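PDB 3IEH: putative metallopeptidase from Shewanella baltica OS155, which probably acts as a zinc-dependent metallocarboxypeptidase of the M14 family, hydrolysing its substrates at a bound zinc ion. Local coordinates for residues R129-E134 and T228-C233. Residues are numbered along the deposited sequence; the frame is centred on the assembly and turned at random.
Sequences RGFVFE and TSFEAC
F131 meets T228, F230 and C233 in a buried contact that joins segment 129-134 to the start of helix 230-237 in the M14 metallopeptidase fold. It illustrates how one aromatic ring and one backbone bond can hold two chain segments together. With CG anti to its carbonyl carbon (chi1 -54°), the F131 ring lies against the first turn of the helix. F230 CB sits over one ring face, 4.1 Å from the ring centroid, a CH-pi contact, and the F230 ring turns its edge to the face of F131 in a T-shaped pair with planes at 68°. F131 CB packs 3.5 Å from C233 CB, while L151 and L152 of helix 146-152 also touch the F131 side chain. The backbone is tied by F131 N donating to T228 O at 2.9 Å, the donor tilted 22° from the carbonyl plane; the same oxygen lies at the edge of the F131 ring. At the margin of the contact, a water links T228 OG1, at 2.8 Å, more weakly to R129 NE and G130 N. S229 is the N-cap, its OG accepting from A232 N at 3.2 Å and also bonded to D227. An alanine in place of F131 would probably leave the F230 edge and CB without their aromatic partner and open a gap beside L151. The joint lies near the zinc site, the side chains of R129 and F230 being about 7 Å from those of the zinc ligands H76 and H170 respectively. The ring pair, the CH-pi contact and the CB-CB contact with C233 together imply a largely apolar joint, pinned by one direct backbone bond.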
loop_
_atom_site.group_PDB
_atom_site.type_symbol
_atom_site.label_atom_id
_atom_site.label_comp_id
_atom_site.label_asym_id
_atom_site.label_seq_id
_atom_site.Cartn_x
_atom_site.Cartn_y
_atom_site.Cartn_z
ATOM N N ARG A 129 -4.444 9.661 -6.375
ATOM C CA ARG A 129 -5.493 10.661 -6.201
ATOM C C ARG A 129 -6.642 10.484 -7.224
ATOM O O ARG A 129 -6.634 9.558 -8.068
ATOM C CB ARG A 129 -4.882 12.079 -6.261
ATOM C CG ARG A 129 -4.471 12.554 -7.661
ATOM C CD ARG A 129 -3.792 13.960 -7.654
ATOM N NE ARG A 129 -4.732 15.035 -7.356
ATOM C CZ ARG A 129 -4.407 16.313 -7.165
ATOM N NH1 ARG A 129 -3.154 16.732 -7.240
ATOM N NH2 ARG A 129 -5.365 17.191 -6.907
ATOM N N GLY A 130 -7.650 11.355 -7.124
ATOM C CA GLY A 130 -8.817 11.286 -7.987
ATOM C C GLY A 130 -9.857 10.238 -7.622
ATOM O O GLY A 130 -10.707 9.922 -8.440
ATOM N N PHE A 131 -9.817 9.681 -6.415
ATOM C CA PHE A 131 -10.888 8.778 -5.989
ATOM C C PHE A 131 -11.873 9.566 -5.124
ATOM O O PHE A 131 -11.690 9.696 -3.913
ATOM C CB PHE A 131 -10.342 7.604 -5.193
ATOM C CG PHE A 131 -9.271 6.844 -5.898
ATOM C CD1 PHE A 131 -7.945 7.235 -5.780
ATOM C CD2 PHE A 131 -9.587 5.728 -6.685
ATOM C CE1 PHE A 131 -6.930 6.523 -6.421
ATOM C CE2 PHE A 131 -8.605 5.015 -7.349
ATOM C CZ PHE A 131 -7.263 5.407 -7.217
ATOM N N VAL A 132 -12.906 10.093 -5.774
ATOM C CA VAL A 132 -13.928 10.908 -5.135
ATOM C C VAL A 132 -15.115 10.035 -4.719
ATOM O O VAL A 132 -15.452 9.077 -5.415
ATOM C CB VAL A 132 -14.455 11.943 -6.124
ATOM C CG1 VAL A 132 -15.531 12.788 -5.472
ATOM C CG2 VAL A 132 -13.305 12.791 -6.663
ATOM N N PHE A 133 -15.779 10.387 -3.620
ATOM C CA PHE A 133 -16.922 9.613 -3.130
ATOM C C PHE A 133 -18.180 10.442 -3.246
ATOM O O PHE A 133 -18.519 11.177 -2.331
ATOM C CB PHE A 133 -16.710 9.185 -1.681
ATOM C CG PHE A 133 -17.770 8.262 -1.180
ATOM C CD1 PHE A 133 -17.799 6.935 -1.605
ATOM C CD2 PHE A 133 -18.759 8.719 -0.297
ATOM C CE1 PHE A 133 -18.790 6.060 -1.159
ATOM C CE2 PHE A 133 -19.747 7.855 0.165
ATOM C CZ PHE A 133 -19.766 6.517 -0.272
ATOM N N GLU A 134 -18.864 10.319 -4.381
ATOM C CA GLU A 134 -20.063 11.102 -4.660
ATOM C C GLU A 134 -21.346 10.294 -4.851
ATOM O O GLU A 134 -21.373 9.305 -5.600
ATOM C CB GLU A 134 -19.855 11.919 -5.924
ATOM C CG GLU A 134 -19.257 13.270 -5.675
ATOM C CD GLU A 134 -19.552 14.241 -6.806
ATOM O OE1 GLU A 134 -20.670 14.164 -7.393
ATOM O OE2 GLU A 134 -18.666 15.081 -7.092
ATOM N N THR A 228 -8.885 12.593 -1.351
ATOM C CA THR A 228 -9.316 11.878 -2.544
ATOM C C THR A 228 -8.367 10.728 -2.882
ATOM O O THR A 228 -8.280 10.306 -4.024
ATOM C CB THR A 228 -9.408 12.827 -3.750
ATOM O OG1 THR A 228 -8.139 13.448 -3.958
ATOM C CG2 THR A 228 -10.437 13.888 -3.518
ATOM N N SER A 229 -7.678 10.205 -1.874
ATOM C CA SER A 229 -6.783 9.052 -2.031
ATOM C C SER A 229 -7.548 7.729 -2.084
ATOM O O SER A 229 -8.666 7.623 -1.613
ATOM C CB SER A 229 -5.787 8.969 -0.873
ATOM O OG SER A 229 -6.430 8.519 0.305
ATOM N N PHE A 230 -6.898 6.715 -2.628
ATOM C CA PHE A 230 -7.481 5.392 -2.760
ATOM C C PHE A 230 -8.001 4.860 -1.413
ATOM O O PHE A 230 -9.126 4.376 -1.317
ATOM C CB PHE A 230 -6.401 4.475 -3.354
ATOM C CG PHE A 230 -6.799 3.038 -3.485
ATOM C CD1 PHE A 230 -7.709 2.638 -4.462
ATOM C CD2 PHE A 230 -6.226 2.066 -2.660
ATOM C CE1 PHE A 230 -8.066 1.281 -4.608
ATOM C CE2 PHE A 230 -6.558 0.711 -2.808
ATOM C CZ PHE A 230 -7.486 0.315 -3.781
ATOM N N GLU A 231 -7.163 4.966 -0.383
ATOM C CA GLU A 231 -7.481 4.519 0.985
ATOM C C GLU A 231 -8.708 5.242 1.551
ATOM O O GLU A 231 -9.654 4.595 2.011
ATOM C CB GLU A 231 -6.306 4.803 1.934
ATOM C CG GLU A 231 -4.880 4.635 1.347
ATOM C CD GLU A 231 -4.272 5.866 0.610
ATOM O OE1 GLU A 231 -4.072 6.943 1.227
ATOM O OE2 GLU A 231 -3.922 5.713 -0.576
ATOM N N ALA A 232 -8.686 6.579 1.552
ATOM C CA ALA A 232 -9.831 7.349 2.146
ATOM C C ALA A 232 -11.126 6.973 1.435
ATOM O O ALA A 232 -12.166 6.764 2.054
ATOM C CB ALA A 232 -9.602 8.930 2.111
ATOM N N CYS A 233 -11.033 6.841 0.121
ATOM C CA CYS A 233 -12.178 6.487 -0.691
ATOM C C CYS A 233 -12.764 5.105 -0.336
ATOM O O CYS A 233 -13.982 4.949 -0.229
ATOM C CB CYS A 233 -11.784 6.524 -2.156
ATOM S SG CYS A 233 -13.236 6.333 -3.230
HETATM O O HOH W 1 -7.965 14.584 -6.555
#